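Local coordinates for protein pyruvate kinase (Pseudomonas aeruginosa, PDB 6QXL) that is a homotetramer that binds glucose-6-phosphate and probably catalyses the last step of glycolysis, transferring the phosphoryl group of phosphoenolpyruvate to ADP to give pyruvate and ATP, at residues 1-6 and 336-341. Residues are numbered along the deposited sequence; the frame is centred on the assembly and turned at random.
Sequences MSVRRT and CQGAEK
E340, near the C-terminal end of the helix that begins at residue 325, reaches across to the N-terminal segment 1-6 and accepts two backbone N-H groups with the two oxygens of its carboxylate. R5 N meets E340 OE1 on the syn side at 2.8 Å, tilted 33° out of the carboxylate plane, and its N-H points well at the acceptor (162°). T6 N likewise comes to E340 OE2 from above that plane, whereas T6 OG1 donates to the same oxygen from the anti side, 2.7 Å away and close to the plane. With T6 OG1 anti to the carbonyl carbon (chi1 -55°), the hydroxyl lies beside its own backbone N, and the two donors converge on one oxygen. A water donates to both E340 OE1 and V3 O.

A turn earlier, Q337 extends its chain beyond CG, and its NE2 donates to S2 O over 2.9 Å, with S2 O tilted out of the amide plane. Apolar packing fills in between: R4 CB rests on Q337 CG, R4 CD lies 3.8 Å from C336 CB, and C336 SG faces T6 CB. The R4 chain, its CG anti to the backbone N, runs past E340 before the bend at chi3 turns the guanidinium; NH1 bonds T6 O edge-on at 2.9 Å and pairs with D31, while NH2 reaches G29 O. M1 brings SD across the K341 chain near CD, but it is poorly ordered; K341 NZ forms a salt bridge with E259 of a second subunit.

The contact thus fastens the lead-in to the first barrel strand, 7-11, onto the long helix 325-340, which comes after the eighth strand, 312-315, at the seam of the TIM barrel. Three protein donors and a water on a partly exposed carboxylate would favour its ionised form; the arginines are at most a distant influence, R4 being paired with D31.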
ATOM      1  N   MET A   1       6.437 -32.304   0.784  1.00103.71           N
ATOM      2  CA  MET A   1       7.023 -31.106   0.122  1.00105.42           C
ATOM      3  C   MET A   1       6.724 -31.058  -1.372  1.00 98.06           C
ATOM      4  O   MET A   1       6.499 -32.097  -2.015  1.00104.26           O
ATOM      5  CB  MET A   1       8.584 -31.001   0.371  1.00107.32           C
ATOM      6  CG  MET A   1       9.067 -30.877   1.798  1.00109.92           C
ATOM      7  SD  MET A   1       9.622 -29.330   2.689  1.00115.67           S
ATOM      8  CE  MET A   1      11.354 -29.159   2.309  1.00 98.15           C
ATOM      9  N   SER A   2       6.731 -29.863  -1.956  1.00 83.98           N
ATOM     10  CA  SER A   2       6.496 -29.688  -3.396  1.00 67.85           C
ATOM     11  C   SER A   2       7.793 -29.822  -4.185  1.00 63.38           C
ATOM     12  O   SER A   2       8.915 -29.727  -3.647  1.00 59.89           O
ATOM     13  CB  SER A   2       5.898 -28.322  -3.683  1.00 57.76           C
ATOM     14  OG  SER A   2       4.779 -28.049  -2.882  1.00 59.61           O
ATOM     15  N   VAL A   3       7.647 -30.023  -5.475  1.00 59.67           N
ATOM     16  CA  VAL A   3       8.788 -30.049  -6.350  1.00 57.50           C
ATOM     17  C   VAL A   3       9.546 -28.735  -6.273  1.00 51.37           C
ATOM     18  O   VAL A   3       8.970 -27.655  -6.329  1.00 57.14           O
ATOM     19  CB  VAL A   3       8.369 -30.404  -7.799  1.00 61.53           C
ATOM     20  CG1 VAL A   3       7.102 -29.702  -8.321  1.00 68.65           C
ATOM     21  CG2 VAL A   3       9.498 -30.253  -8.818  1.00 58.34           C
ATOM     22  N   ARG A   4      10.859 -28.837  -6.103  1.00 46.56           N
ATOM     23  CA  ARG A   4      11.720 -27.659  -6.014  1.00 43.47           C
ATOM     24  C   ARG A   4      11.588 -26.823  -7.283  1.00 39.33           C
ATOM     25  O   ARG A   4      11.549 -27.351  -8.376  1.00 36.29           O
ATOM     26  CB  ARG A   4      13.176 -28.067  -5.822  1.00 45.41           C
ATOM     27  CG  ARG A   4      14.209 -26.979  -6.105  1.00 48.20           C
ATOM     28  CD  ARG A   4      15.587 -27.453  -5.675  1.00 45.22           C
ATOM     29  NE  ARG A   4      15.968 -28.702  -6.317  1.00 36.05           N
ATOM     30  CZ  ARG A   4      16.565 -28.806  -7.495  1.00 37.16           C
ATOM     31  NH1 ARG A   4      16.887 -27.739  -8.223  1.00 36.65           N
ATOM     32  NH2 ARG A   4      16.880 -30.021  -7.956  1.00 43.38           N
ATOM     33  N   ARG A   5      11.536 -25.513  -7.109  1.00 38.41           N
ATOM     34  CA  ARG A   5      11.422 -24.571  -8.201  1.00 39.24           C
ATOM     35  C   ARG A   5      12.717 -23.876  -8.552  1.00 37.70           C
ATOM     36  O   ARG A   5      12.963 -23.576  -9.720  1.00 31.48           O
ATOM     37  CB  ARG A   5      10.369 -23.518  -7.868  1.00 48.17           C
ATOM     38  CG  ARG A   5       8.966 -24.096  -7.635  1.00 47.17           C
ATOM     39  CD  ARG A   5       8.012 -22.974  -7.158  1.00 45.20           C
ATOM     40  NE  ARG A   5       7.682 -21.997  -8.194  1.00 41.01           N
ATOM     41  CZ  ARG A   5       6.813 -22.204  -9.178  1.00 41.93           C
ATOM     42  NH1 ARG A   5       6.176 -23.357  -9.304  1.00 44.65           N
ATOM     43  NH2 ARG A   5       6.575 -21.249 -10.072  1.00 44.50           N
ATOM     44  N   THR A   6      13.545 -23.577  -7.555  1.00 40.76           N
ATOM     45  CA  THR A   6      14.813 -22.896  -7.806  1.00 38.51           C
ATOM     46  C   THR A   6      15.780 -23.887  -8.425  1.00 37.20           C
ATOM     47  O   THR A   6      15.846 -25.043  -7.996  1.00 36.45           O
ATOM     48  CB  THR A   6      15.375 -22.299  -6.500  1.00 39.35           C
ATOM     49  OG1 THR A   6      14.375 -21.453  -5.909  1.00 33.87           O
ATOM     50  CG2 THR A   6      16.620 -21.485  -6.774  1.00 38.44           C
ATOM     51  N   CYS A 336      16.585 -25.050  -0.793  1.00 42.59           N
ATOM     52  CA  CYS A 336      15.699 -24.382  -1.739  1.00 43.48           C
ATOM     53  C   CYS A 336      14.236 -24.765  -1.476  1.00 45.57           C
ATOM     54  O   CYS A 336      13.360 -23.908  -1.395  1.00 45.61           O
ATOM     55  CB  CYS A 336      16.097 -24.707  -3.172  1.00 40.02           C
ATOM     56  SG  CYS A 336      17.629 -23.908  -3.711  1.00 37.80           S
ATOM     57  N   GLN A 337      13.982 -26.059  -1.309  1.00 48.73           N
ATOM     58  CA  GLN A 337      12.624 -26.503  -1.045  1.00 48.44           C
ATOM     59  C   GLN A 337      12.037 -25.856   0.192  1.00 42.96           C
ATOM     60  O   GLN A 337      10.857 -25.466   0.182  1.00 40.65           O
ATOM     61  CB  GLN A 337      12.549 -27.994  -0.869  1.00 49.42           C
ATOM     62  CG  GLN A 337      12.405 -28.776  -2.144  1.00 60.49           C
ATOM     63  CD  GLN A 337      12.172 -30.242  -1.750  1.00 70.42           C
ATOM     64  OE1 GLN A 337      13.136 -30.886  -1.354  1.00 79.58           O
ATOM     65  NE2 GLN A 337      10.890 -30.730  -1.729  1.00 75.96           N
ATOM     66  N   GLY A 338      12.852 -25.714   1.232  1.00 42.21           N
ATOM     67  CA  GLY A 338      12.378 -25.137   2.487  1.00 45.13           C
ATOM     68  C   GLY A 338      12.034 -23.661   2.325  1.00 43.64           C
ATOM     69  O   GLY A 338      10.972 -23.219   2.743  1.00 44.82           O
ATOM     70  N   ALA A 339      12.923 -22.910   1.683  1.00 41.98           N
ATOM     71  CA  ALA A 339      12.695 -21.505   1.488  1.00 45.48           C
ATOM     72  C   ALA A 339      11.479 -21.223   0.594  1.00 47.36           C
ATOM     73  O   ALA A 339      10.821 -20.181   0.743  1.00 44.42           O
ATOM     74  CB  ALA A 339      13.935 -20.855   0.900  1.00 45.50           C
ATOM     75  N   GLU A 340      11.181 -22.142  -0.328  1.00 46.88           N
ATOM     76  CA  GLU A 340      10.047 -21.959  -1.231  1.00 48.15           C
ATOM     77  C   GLU A 340       8.678 -22.069  -0.537  1.00 46.41           C
ATOM     78  O   GLU A 340       7.690 -21.605  -1.094  1.00 50.15           O
ATOM     79  CB  GLU A 340      10.146 -22.921  -2.422  1.00 46.60           C
ATOM     80  CG  GLU A 340      11.182 -22.474  -3.445  1.00 48.80           C
ATOM     81  CD  GLU A 340      11.736 -23.597  -4.330  1.00 47.58           C
ATOM     82  OE1 GLU A 340      11.105 -24.682  -4.448  1.00 44.80           O
ATOM     83  OE2 GLU A 340      12.825 -23.374  -4.916  1.00 47.51           O
ATOM     84  N   LYS A 341       8.626 -22.654   0.660  1.00 42.12           N
ATOM     85  CA  LYS A 341       7.389 -22.681   1.446  1.00 46.57           C
ATOM     86  C   LYS A 341       7.007 -21.323   2.045  1.00 47.77           C
ATOM     87  O   LYS A 341       5.863 -21.112   2.398  1.00 56.85           O
ATOM     88  CB  LYS A 341       7.472 -23.704   2.570  1.00 48.54           C
ATOM     89  CG  LYS A 341       7.783 -25.125   2.113  1.00 56.58           C
ATOM     90  CD  LYS A 341       7.565 -26.134   3.238  1.00 60.22           C
ATOM     91  CE  LYS A 341       8.485 -25.935   4.458  1.00 65.42           C
ATOM     92  NZ  LYS A 341       8.097 -26.896   5.506  1.00 66.65           N
TER
HETATM   93  O   HOH W   1       8.816 -25.887  -3.691  1.00 27.46           O